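Local coordinates for protein Abbfa_003403 (Acinetobacter baumannii, PDB 4ZXH) that probably builds a peptide product as a nonribosomal peptide synthetase with condensation, adenylation, carrier and thioesterase domains in one chain, at residues Ile978-Phe986 with Leu1014-Phe1022; Leu1182-Leu1190 with Phe1236-Leu1244. One frame throughout, in Å; residues are numbered along the deposited sequence.

Overall arrangement
The chain runs first through the condensation and adenylation regions. Contact 1 lies within the phosphopantetheine carrier region. It closes a loop of 27 residues by laying helix 1008-1022 against helix 977-990. Contact 2 follows within the thioesterase region. It closes a longer loop of 45 residues, which holds further helix and no strand, by crossing helices 1179-1191 and 1233-1251. The two loops are in series, so neither nests in the other. The centres of contact 1 and contact 2 are about 26 Å apart. The nearest atoms of contact 1 and contact 2 are about 6 Å apart, so the two do not touch. Each ties together helices of its own domain.

Contact 1: residues Ile978-Phe986 with Leu1014-Phe1022; sequences IEIELCTTF and LVNHLKKAF
The carbonyl oxygen of Glu981 takes two bonds from Thr985, one helical turn on. Thr985 OG1 reaches Glu981 O at 2.8 Å, and Thr985 N reaches the same oxygen from the opposite face of the carbonyl plane. The hydroxyl donor is tilted 26° from that plane. This bond holds the threonine rotation: OG1 lies beside its own backbone N, and CG2 is swung anti to that N. The methyl therefore faces helix 1008-1022. It rests on Leu1014, with Thr985 CG2 close to Leu1014 CD1. It also meets the His1017 ring obliquely, Thr985 CG2 being 3.5 Å from His1017 ND1. Leu1014 uses its other methyl on Phe986, where CD2 lies 3.8 Å from Phe986 CE1.

One turn back toward the start of helix 977-990, the leucines take over. Leu982 and Leu1018 meet at about a right angle, with their CD2 methyls 3.6 Å apart. Leu982 CD2 also lies at the edge of the Phe1022 ring, 3.9 Å from Phe1022 CE2. The Glu981 and Phe1022 side chains run past each other, pointing in opposite directions. Glu981 CG sits 3.7 Å from Phe1022 CZ, and the glutamate chain bends at chi2 (101°). The bend carries the carboxylate to Ala1021, where Glu981 OE2 is 3.8 Å from Ala1021 CB. No hydrogen bond joins the two segments, so the contact is side-chain packing.

The helices run roughly antiparallel, at 146°, with axes 11.3 Å apart. Such a pair fits the small helical bundle of a carrier protein. Helix 1037-1046 adds to the packing, with Val1037 on Leu982 and Phe986, and Ile1044 on Ile978 and Phe1022. Helix 1028-1033 meets Leu1014 through Leu1031. Helix 1081-1086, within the thioesterase region, meets other side chains of helix 977-990 through Met1081.

Contact 2: residues Leu1182-Leu1190 with Phe1236-Leu1244; sequences LLSWFARDL and FRLYFDTYL
Phe1186 reaches from helix 1179-1191 into a group of rings on helix 1233-1251. Its CB lies over the face of Tyr1243, 4.1 Å from the ring centroid. The ring carbon CG is anti to the backbone N (chi1 178°), which sends the ring across to the other helix. Along one side of the ring, Phe1186 CD1 sits over the Tyr1243 ring, 3.4 Å from Tyr1243 CG, and CE1 nears the Tyr1239 carbonyl. Along the other side, Phe1186 CD2 meets Phe1240 CD1, which lies over a face of the Phe1186 ring toward its rim. Phe1186 CE2 then comes 3.5 Å from Phe1236 CE1. Here the edge of Phe1186 is turned to the face of Phe1236 in an offset edge-to-face pair, with planes at 65°. At the tip, Phe1186 CZ is 4.0 Å from Tyr1239 CB. The rings of Phe1240 and Tyr1243 are both set obliquely to Phe1186.

Phe1240 is held between two leucines. Leu1183 CD2 makes a CH-pi contact over one face, 3.8 Å from the ring centroid, and Leu1244 CD1 lies on the opposite face. Leu1244 also turns to Leu1182, its CD2 being 3.7 Å from Leu1182 CD1.

One hydrogen bond joins the helices. Tyr1243 OH donates to Asp1189 OD2 at 2.8 Å, from the anti side and tilted out of the carboxylate plane. The other oxygen, OD1, pairs with Arg1188 NE in a salt bridge.

The helices cross steeply, at 104°. Together, Phe1186, Phe1236, Phe1240 and Tyr1243 form an aromatic cluster. In sequence both helices lie between strands 1157-1163 and 1262-1267, where alpha/beta-hydrolase thioesterases usually carry their lid, so they probably belong to the lid or its border with the core.

Contact 1: residues Ile978-Phe986 with Leu1014-Phe1022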
# COMPACT_ATOMS: atom_id res chain seq x y z
N ILE A 978 -25.43 10.13 -12.00
CA ILE A 978 -24.81 9.20 -11.07
C ILE A 978 -24.11 9.95 -9.94
O ILE A 978 -24.25 9.62 -8.77
CB ILE A 978 -23.81 8.28 -11.78
CG1 ILE A 978 -24.53 7.16 -12.55
CG2 ILE A 978 -22.81 7.72 -10.80
CD1 ILE A 978 -23.59 6.27 -13.34
N GLU A 979 -23.36 10.99 -10.28
CA GLU A 979 -22.67 11.71 -9.23
C GLU A 979 -23.67 12.51 -8.37
O GLU A 979 -23.45 12.67 -7.17
CB GLU A 979 -21.58 12.60 -9.81
CG GLU A 979 -20.51 11.83 -10.57
CD GLU A 979 -19.46 12.72 -11.19
OE1 GLU A 979 -19.65 13.95 -11.22
OE2 GLU A 979 -18.44 12.18 -11.67
N ILE A 980 -24.78 12.98 -8.96
CA ILE A 980 -25.82 13.64 -8.17
C ILE A 980 -26.41 12.70 -7.11
O ILE A 980 -26.53 13.08 -5.94
CB ILE A 980 -26.94 14.20 -9.06
CG1 ILE A 980 -26.39 15.37 -9.89
CG2 ILE A 980 -28.11 14.67 -8.22
CD1 ILE A 980 -27.39 15.98 -10.86
N GLU A 981 -26.72 11.46 -7.49
CA GLU A 981 -27.27 10.49 -6.55
C GLU A 981 -26.27 10.09 -5.45
O GLU A 981 -26.65 9.92 -4.29
CB GLU A 981 -27.74 9.24 -7.29
CG GLU A 981 -28.30 8.17 -6.37
CD GLU A 981 -29.82 8.12 -6.35
OE1 GLU A 981 -30.45 8.30 -7.41
OE2 GLU A 981 -30.39 7.89 -5.24
N LEU A 982 -25.00 9.94 -5.79
CA LEU A 982 -24.00 9.60 -4.77
C LEU A 982 -23.76 10.77 -3.82
O LEU A 982 -23.60 10.56 -2.62
CB LEU A 982 -22.69 9.16 -5.42
CG LEU A 982 -22.78 7.89 -6.26
CD1 LEU A 982 -21.48 7.64 -7.07
CD2 LEU A 982 -23.12 6.70 -5.36
N CYS A 983 -23.73 11.99 -4.33
CA CYS A 983 -23.49 13.14 -3.46
C CYS A 983 -24.61 13.27 -2.46
O CYS A 983 -24.36 13.32 -1.26
CB CYS A 983 -23.35 14.44 -4.25
SG CYS A 983 -21.73 14.68 -4.94
N THR A 984 -25.84 13.32 -2.95
CA THR A 984 -26.99 13.33 -2.06
C THR A 984 -26.95 12.18 -1.04
O THR A 984 -27.29 12.36 0.12
CB THR A 984 -28.28 13.26 -2.85
OG1 THR A 984 -28.39 14.47 -3.60
CG2 THR A 984 -29.44 13.21 -1.92
N THR A 985 -26.49 11.01 -1.46
CA THR A 985 -26.45 9.89 -0.53
C THR A 985 -25.34 10.08 0.51
O THR A 985 -25.58 9.92 1.71
CB THR A 985 -26.29 8.56 -1.24
OG1 THR A 985 -27.42 8.35 -2.09
CG2 THR A 985 -26.32 7.49 -0.25
N PHE A 986 -24.15 10.47 0.07
CA PHE A 986 -23.10 10.83 1.02
C PHE A 986 -23.56 11.89 2.02
O PHE A 986 -23.32 11.73 3.22
CB PHE A 986 -21.86 11.34 0.32
CG PHE A 986 -20.94 10.27 -0.16
CD1 PHE A 986 -21.45 9.08 -0.69
CD2 PHE A 986 -19.55 10.46 -0.12
CE1 PHE A 986 -20.59 8.08 -1.17
CE2 PHE A 986 -18.69 9.48 -0.59
CZ PHE A 986 -19.21 8.29 -1.12
N LEU A 1014 -24.65 2.50 3.78
CA LEU A 1014 -24.52 3.17 2.50
C LEU A 1014 -24.67 2.20 1.32
O LEU A 1014 -25.48 2.42 0.42
CB LEU A 1014 -23.17 3.87 2.42
CG LEU A 1014 -22.82 4.45 1.04
CD1 LEU A 1014 -23.91 5.37 0.61
CD2 LEU A 1014 -21.54 5.24 1.09
N VAL A 1015 -23.90 1.13 1.34
CA VAL A 1015 -23.90 0.18 0.24
C VAL A 1015 -25.26 -0.47 0.06
O VAL A 1015 -25.70 -0.68 -1.07
CB VAL A 1015 -22.84 -0.89 0.46
CG1 VAL A 1015 -23.14 -2.11 -0.40
CG2 VAL A 1015 -21.45 -0.32 0.14
N ASN A 1016 -25.94 -0.75 1.16
CA ASN A 1016 -27.24 -1.40 1.04
C ASN A 1016 -28.28 -0.45 0.45
O ASN A 1016 -29.19 -0.89 -0.26
CB ASN A 1016 -27.68 -1.94 2.40
CG ASN A 1016 -27.08 -3.32 2.69
OD1 ASN A 1016 -27.60 -4.33 2.21
ND2 ASN A 1016 -25.98 -3.36 3.44
N HIS A 1017 -28.11 0.84 0.69
CA HIS A 1017 -28.94 1.85 0.05
C HIS A 1017 -28.62 1.96 -1.44
O HIS A 1017 -29.52 1.95 -2.28
CB HIS A 1017 -28.77 3.20 0.73
CG HIS A 1017 -29.58 4.28 0.10
ND1 HIS A 1017 -29.03 5.27 -0.69
CD2 HIS A 1017 -30.92 4.51 0.13
CE1 HIS A 1017 -29.99 6.07 -1.11
NE2 HIS A 1017 -31.14 5.63 -0.63
N LEU A 1018 -27.33 2.06 -1.78
CA LEU A 1018 -26.91 2.16 -3.18
C LEU A 1018 -27.37 0.97 -4.03
O LEU A 1018 -27.68 1.15 -5.21
CB LEU A 1018 -25.40 2.32 -3.27
CG LEU A 1018 -24.93 3.69 -2.81
CD1 LEU A 1018 -23.41 3.81 -2.89
CD2 LEU A 1018 -25.63 4.78 -3.63
N LYS A 1019 -27.39 -0.23 -3.44
CA LYS A 1019 -27.93 -1.41 -4.12
C LYS A 1019 -29.38 -1.15 -4.54
O LYS A 1019 -29.73 -1.40 -5.69
CB LYS A 1019 -27.90 -2.66 -3.22
CG LYS A 1019 -26.56 -3.38 -3.10
CD LYS A 1019 -26.74 -4.65 -2.25
CE LYS A 1019 -25.41 -5.29 -1.86
NZ LYS A 1019 -25.55 -6.44 -0.92
N LYS A 1020 -30.21 -0.68 -3.61
CA LYS A 1020 -31.60 -0.36 -3.95
C LYS A 1020 -31.71 0.75 -5.01
O LYS A 1020 -32.50 0.66 -5.95
CB LYS A 1020 -32.39 0.06 -2.70
CG LYS A 1020 -33.09 -1.08 -1.99
CD LYS A 1020 -34.04 -0.56 -0.91
N ALA A 1021 -30.90 1.80 -4.86
CA ALA A 1021 -31.02 2.99 -5.69
C ALA A 1021 -30.64 2.74 -7.14
O ALA A 1021 -31.11 3.43 -8.05
CB ALA A 1021 -30.17 4.14 -5.10
N PHE A 1022 -29.79 1.74 -7.37
CA PHE A 1022 -29.19 1.55 -8.69
C PHE A 1022 -29.60 0.22 -9.33
O PHE A 1022 -29.48 0.05 -10.55
CB PHE A 1022 -27.66 1.66 -8.61
CG PHE A 1022 -27.16 3.09 -8.51
CD1 PHE A 1022 -27.52 4.03 -9.46
CD2 PHE A 1022 -26.34 3.48 -7.48
CE1 PHE A 1022 -27.08 5.34 -9.37
CE2 PHE A 1022 -25.90 4.78 -7.38
CZ PHE A 1022 -26.27 5.71 -8.33

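Contact 2: residues Leu1182-Leu1190 with Phe1236-Leu1244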
# COMPACT_ATOMS: atom_id res chain seq x y z
N LEU A 1182 -28.89 25.36 -31.59
CA LEU A 1182 -29.46 24.59 -30.51
C LEU A 1182 -28.33 24.02 -29.67
O LEU A 1182 -28.38 24.04 -28.43
CB LEU A 1182 -30.39 23.48 -31.04
CG LEU A 1182 -31.77 23.99 -31.49
CD1 LEU A 1182 -32.67 22.90 -32.08
CD2 LEU A 1182 -32.47 24.66 -30.31
N LEU A 1183 -27.27 23.56 -30.34
CA LEU A 1183 -26.06 23.12 -29.66
C LEU A 1183 -25.40 24.25 -28.91
O LEU A 1183 -24.92 24.07 -27.79
CB LEU A 1183 -25.06 22.53 -30.65
CG LEU A 1183 -25.01 21.02 -30.72
CD1 LEU A 1183 -23.83 20.64 -31.58
CD2 LEU A 1183 -24.88 20.45 -29.30
N SER A 1184 -25.35 25.43 -29.52
CA SER A 1184 -24.74 26.55 -28.82
C SER A 1184 -25.51 26.86 -27.53
O SER A 1184 -24.91 27.01 -26.45
CB SER A 1184 -24.67 27.77 -29.70
OG SER A 1184 -24.22 28.86 -28.90
N TRP A 1185 -26.84 26.92 -27.62
CA TRP A 1185 -27.67 27.05 -26.43
C TRP A 1185 -27.40 25.94 -25.43
O TRP A 1185 -27.19 26.21 -24.25
CB TRP A 1185 -29.15 27.05 -26.80
CG TRP A 1185 -29.56 28.28 -27.51
CD1 TRP A 1185 -28.80 29.38 -27.77
CD2 TRP A 1185 -30.85 28.55 -28.06
NE1 TRP A 1185 -29.52 30.31 -28.47
CE2 TRP A 1185 -30.79 29.83 -28.66
CE3 TRP A 1185 -32.05 27.84 -28.12
CZ2 TRP A 1185 -31.87 30.40 -29.29
CZ3 TRP A 1185 -33.12 28.41 -28.76
CH2 TRP A 1185 -33.02 29.68 -29.34
N PHE A 1186 -27.38 24.71 -25.91
CA PHE A 1186 -27.19 23.58 -25.03
C PHE A 1186 -25.86 23.66 -24.28
O PHE A 1186 -25.80 23.36 -23.08
CB PHE A 1186 -27.26 22.28 -25.81
CG PHE A 1186 -27.04 21.08 -24.96
CD1 PHE A 1186 -27.87 20.83 -23.87
CD2 PHE A 1186 -26.01 20.20 -25.24
CE1 PHE A 1186 -27.67 19.72 -23.07
CE2 PHE A 1186 -25.81 19.08 -24.44
CZ PHE A 1186 -26.64 18.85 -23.34
N ALA A 1187 -24.81 24.06 -24.99
CA ALA A 1187 -23.50 24.22 -24.37
C ALA A 1187 -23.57 25.25 -23.22
O ALA A 1187 -23.10 24.99 -22.12
CB ALA A 1187 -22.48 24.63 -25.40
N ARG A 1188 -24.19 26.39 -23.50
CA ARG A 1188 -24.37 27.44 -22.50
C ARG A 1188 -25.17 26.96 -21.29
O ARG A 1188 -24.74 27.12 -20.15
CB ARG A 1188 -25.05 28.67 -23.13
CG ARG A 1188 -25.42 29.75 -22.12
CD ARG A 1188 -26.48 30.68 -22.67
NE ARG A 1188 -27.72 29.96 -22.94
CZ ARG A 1188 -28.71 30.42 -23.70
NH1 ARG A 1188 -28.62 31.61 -24.27
NH2 ARG A 1188 -29.79 29.67 -23.89
N ASP A 1189 -26.33 26.36 -21.55
CA ASP A 1189 -27.22 25.90 -20.48
C ASP A 1189 -26.64 24.70 -19.72
O ASP A 1189 -27.09 24.37 -18.62
CB ASP A 1189 -28.61 25.54 -21.04
CG ASP A 1189 -29.31 26.74 -21.68
OD1 ASP A 1189 -28.86 27.87 -21.41
OD2 ASP A 1189 -30.31 26.56 -22.45
N LEU A 1190 -25.65 24.06 -20.30
CA LEU A 1190 -24.93 22.99 -19.64
C LEU A 1190 -24.02 23.52 -18.52
O LEU A 1190 -23.90 22.91 -17.47
CB LEU A 1190 -24.08 22.26 -20.67
CG LEU A 1190 -23.66 20.82 -20.48
CD1 LEU A 1190 -24.86 19.98 -20.10
CD2 LEU A 1190 -23.07 20.36 -21.81
N PHE A 1236 -23.60 11.73 -24.34
CA PHE A 1236 -23.87 13.12 -24.69
C PHE A 1236 -25.19 13.23 -25.49
O PHE A 1236 -25.96 14.16 -25.27
CB PHE A 1236 -22.68 13.72 -25.45
CG PHE A 1236 -22.85 15.17 -25.81
CD1 PHE A 1236 -22.58 16.17 -24.88
CD2 PHE A 1236 -23.27 15.53 -27.09
CE1 PHE A 1236 -22.73 17.51 -25.22
CE2 PHE A 1236 -23.42 16.87 -27.44
CZ PHE A 1236 -23.16 17.86 -26.50
N ARG A 1237 -25.47 12.26 -26.35
CA ARG A 1237 -26.74 12.25 -27.08
C ARG A 1237 -27.96 12.18 -26.16
O ARG A 1237 -28.96 12.88 -26.40
CB ARG A 1237 -26.80 11.09 -28.08
CG ARG A 1237 -26.20 11.41 -29.42
CD ARG A 1237 -26.94 10.68 -30.53
NE ARG A 1237 -26.45 11.06 -31.85
CZ ARG A 1237 -26.98 12.04 -32.58
NH1 ARG A 1237 -28.01 12.74 -32.12
NH2 ARG A 1237 -26.47 12.32 -33.78
N LEU A 1238 -27.90 11.36 -25.11
CA LEU A 1238 -29.01 11.28 -24.17
C LEU A 1238 -29.31 12.66 -23.62
O LEU A 1238 -30.48 13.05 -23.51
CB LEU A 1238 -28.71 10.31 -23.02
CG LEU A 1238 -28.53 8.83 -23.38
CD1 LEU A 1238 -28.36 7.97 -22.15
CD2 LEU A 1238 -29.70 8.38 -24.20
N TYR A 1239 -28.27 13.41 -23.28
CA TYR A 1239 -28.46 14.68 -22.60
C TYR A 1239 -28.93 15.75 -23.56
O TYR A 1239 -29.75 16.60 -23.22
CB TYR A 1239 -27.17 15.14 -21.90
CG TYR A 1239 -26.62 14.13 -20.92
CD1 TYR A 1239 -27.45 13.19 -20.31
CD2 TYR A 1239 -25.26 14.10 -20.60
CE1 TYR A 1239 -26.95 12.25 -19.42
CE2 TYR A 1239 -24.74 13.17 -19.71
CZ TYR A 1239 -25.60 12.25 -19.12
OH TYR A 1239 -25.10 11.31 -18.24
N PHE A 1240 -28.41 15.71 -24.78
CA PHE A 1240 -28.82 16.68 -25.78
C PHE A 1240 -30.25 16.38 -26.21
O PHE A 1240 -31.08 17.28 -26.25
CB PHE A 1240 -27.86 16.67 -26.98
CG PHE A 1240 -28.10 17.80 -27.94
CD1 PHE A 1240 -28.38 19.07 -27.47
CD2 PHE A 1240 -28.04 17.59 -29.31
CE1 PHE A 1240 -28.60 20.11 -28.35
CE2 PHE A 1240 -28.25 18.62 -30.19
CZ PHE A 1240 -28.54 19.89 -29.71
N ASP A 1241 -30.55 15.10 -26.48
CA ASP A 1241 -31.90 14.69 -26.88
C ASP A 1241 -32.96 15.04 -25.83
O ASP A 1241 -34.05 15.52 -26.17
CB ASP A 1241 -31.95 13.20 -27.18
CG ASP A 1241 -31.36 12.84 -28.53
OD1 ASP A 1241 -31.05 13.75 -29.35
OD2 ASP A 1241 -31.21 11.62 -28.77
N THR A 1242 -32.64 14.80 -24.56
CA THR A 1242 -33.51 15.24 -23.47
C THR A 1242 -33.77 16.75 -23.52
O THR A 1242 -34.92 17.20 -23.46
CB THR A 1242 -32.92 14.86 -22.10
OG1 THR A 1242 -32.97 13.43 -21.97
CG2 THR A 1242 -33.72 15.47 -20.97
N TYR A 1243 -32.69 17.50 -23.65
CA TYR A 1243 -32.75 18.95 -23.82
C TYR A 1243 -33.68 19.33 -24.99
O TYR A 1243 -34.57 20.19 -24.83
CB TYR A 1243 -31.32 19.50 -24.03
CG TYR A 1243 -31.23 21.00 -24.25
CD1 TYR A 1243 -31.28 21.88 -23.17
CD2 TYR A 1243 -31.06 21.54 -25.54
CE1 TYR A 1243 -31.20 23.24 -23.36
CE2 TYR A 1243 -30.96 22.90 -25.74
CZ TYR A 1243 -31.03 23.75 -24.64
OH TYR A 1243 -30.94 25.11 -24.79
N LEU A 1244 -33.50 18.69 -26.14
CA LEU A 1244 -34.32 19.00 -27.32
C LEU A 1244 -35.78 18.66 -27.05
O LEU A 1244 -36.67 19.38 -27.49
CB LEU A 1244 -33.83 18.26 -28.57
CG LEU A 1244 -32.47 18.71 -29.12
CD1 LEU A 1244 -32.00 17.81 -30.22
CD2 LEU A 1244 -32.49 20.15 -29.59